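Local coordinates for protein carboxylesterase (Ferroplasma acidiphilum, PDB 3WJ2) that probably hydrolyses carboxylic esters, as an alpha/beta-hydrolase-fold carboxylesterase from an acid-loving archaeon, at residues 289-292 against 293-296. Residues are numbered along the deposited sequence; the frame is centred on the assembly and turned at random.
Sequences VSDG and ARNI
Residues 289-292 and 293-296 run on without a break, and Ser290 meets Ala293 and Arg294 in the first turn of helix 291-303, a worked example of how a serine N-cap closes the first turn of a helix. Three i to i+4 backbone bonds set the winding: Arg294 N to Ser290 O (2.9 Å), Asn295 N to Asp291 O and Ile296 N to Gly292 O. With its hydroxyl anti to the backbone N (chi1 162°), Ser290 turns OG back over the helix start, where it accepts an almost straight bond from Ala293 N at 3.0 Å; the same OG lies 3.6 Å from Ala293 CB. On another side of the turn, Asp291 OD1 lies 3.9 Å from CD of the extended Arg294 chain. The carboxylate and guanidinium planes are nearly parallel (5° apart), yet the charged atoms do not touch: Asp291 OD1 is 5.0 Å from Arg294 NE. Arg294 NH1 reaches back to Phe287 O, tying the helix to the preceding loop, while Asp291 OD2 forms a salt bridge with Arg270 of a second subunit. Ser290, Ala293 and Ile296 pack on Met279 of strand 271-280, at the edge of this chain's own sheet, and Ile296 also touches Val272 of that second subunit, so this C-terminal helix begins between its own sheet and the subunit interface.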
ATOM      1  N   VAL B 289      21.589 -12.554  12.744  1.00 20.17           N
ATOM      2  CA  VAL B 289      22.216 -11.849  11.631  1.00 21.48           C
ATOM      3  C   VAL B 289      21.660 -10.491  11.402  1.00 20.57           C
ATOM      4  O   VAL B 289      22.265  -9.699  10.685  1.00 21.29           O
ATOM      5  CB  VAL B 289      22.179 -12.685  10.365  1.00 23.22           C
ATOM      6  CG1 VAL B 289      23.040 -14.038  10.560  1.00 28.14           C
ATOM      7  CG2 VAL B 289      20.827 -12.978   9.947  1.00 25.85           C
ATOM      8  N   SER B 290      20.479 -10.216  11.976  1.00 17.72           N
ATOM      9  CA  SER B 290      19.904  -8.873  11.916  1.00 17.09           C
ATOM     10  C   SER B 290      19.558  -8.314  13.284  1.00 16.72           C
ATOM     11  O   SER B 290      18.800  -8.943  14.023  1.00 15.44           O
ATOM     12  CB  SER B 290      18.620  -8.937  11.041  1.00 18.30           C
ATOM     13  OG  SER B 290      17.788  -7.756  11.289  1.00 16.94           O
ATOM     14  N   ASP B 291      20.172  -7.175  13.671  1.00 15.23           N
ATOM     15  CA  ASP B 291      19.973  -6.600  14.928  1.00 14.75           C
ATOM     16  C   ASP B 291      18.493  -6.122  15.019  1.00 12.53           C
ATOM     17  O   ASP B 291      17.918  -6.124  16.122  1.00 14.26           O
ATOM     18  CB  ASP B 291      20.933  -5.426  15.232  1.00 15.46           C
ATOM     19  CG  ASP B 291      20.858  -5.037  16.703  1.00 16.66           C
ATOM     20  OD1 ASP B 291      21.175  -5.896  17.586  1.00 20.16           O
ATOM     21  OD2 ASP B 291      20.411  -3.914  17.016  1.00 18.02           O
ATOM     22  N   GLY B 292      17.982  -5.569  13.927  1.00 13.29           N
ATOM     23  CA  GLY B 292      16.545  -5.162  13.943  1.00 13.56           C
ATOM     24  C   GLY B 292      15.678  -6.375  14.298  1.00 13.91           C
ATOM     25  O   GLY B 292      14.770  -6.202  15.179  1.00 13.01           O
ATOM     26  N   ALA B 293      15.882  -7.498  13.625  1.00 13.72           N
ATOM     27  CA  ALA B 293      15.085  -8.718  13.926  1.00  9.68           C
ATOM     28  C   ALA B 293      15.294  -9.133  15.386  1.00 12.81           C
ATOM     29  O   ALA B 293      14.383  -9.469  16.124  1.00 11.94           O
ATOM     30  CB  ALA B 293      15.391  -9.789  12.993  1.00 12.13           C
ATOM     31  N   ARG B 294      16.563  -9.185  15.840  1.00 11.87           N
ATOM     32  CA  ARG B 294      16.831  -9.456  17.250  1.00 12.45           C
ATOM     33  C   ARG B 294      16.051  -8.570  18.209  1.00 11.80           C
ATOM     34  O   ARG B 294      15.528  -9.056  19.233  1.00 12.27           O
ATOM     35  CB  ARG B 294      18.376  -9.269  17.486  1.00 13.69           C
ATOM     36  CG  ARG B 294      18.801  -9.756  18.844  1.00 18.33           C
ATOM     37  CD  ARG B 294      20.379  -9.495  18.825  1.00 21.76           C
ATOM     38  NE  ARG B 294      20.882 -10.251  19.978  1.00 26.10           N
ATOM     39  CZ  ARG B 294      21.423 -11.484  19.911  1.00 25.21           C
ATOM     40  NH1 ARG B 294      21.645 -12.122  18.757  1.00 29.61           N
ATOM     41  NH2 ARG B 294      21.819 -12.055  21.030  1.00 29.88           N
ATOM     42  N   ASN B 295      15.992  -7.258  17.977  1.00 10.18           N
ATOM     43  CA  ASN B 295      15.278  -6.342  18.846  1.00 11.41           C
ATOM     44  C   ASN B 295      13.736  -6.647  18.792  1.00 10.84           C
ATOM     45  O   ASN B 295      13.109  -6.531  19.843  1.00 11.42           O
ATOM     46  CB  ASN B 295      15.521  -4.937  18.434  1.00 12.55           C
ATOM     47  CG  ASN B 295      16.845  -4.455  18.927  1.00 17.49           C
ATOM     48  OD1 ASN B 295      17.608  -3.830  18.145  1.00 24.17           O
ATOM     49  ND2 ASN B 295      17.149  -4.737  20.150  1.00 19.24           N
ATOM     50  N   ILE B 296      13.199  -6.996  17.650  1.00  9.78           N
ATOM     51  CA  ILE B 296      11.715  -7.356  17.587  1.00 10.98           C
ATOM     52  C   ILE B 296      11.468  -8.579  18.413  1.00 11.85           C
ATOM     53  O   ILE B 296      10.475  -8.614  19.199  1.00 11.05           O
ATOM     54  CB  ILE B 296      11.262  -7.472  16.115  1.00  8.00           C
ATOM     55  CG1 ILE B 296      11.243  -6.085  15.531  1.00  9.59           C
ATOM     56  CG2 ILE B 296       9.878  -8.234  15.961  1.00 10.80           C
ATOM     57  CD1 ILE B 296      11.169  -6.151  13.974  1.00 11.68           C
TER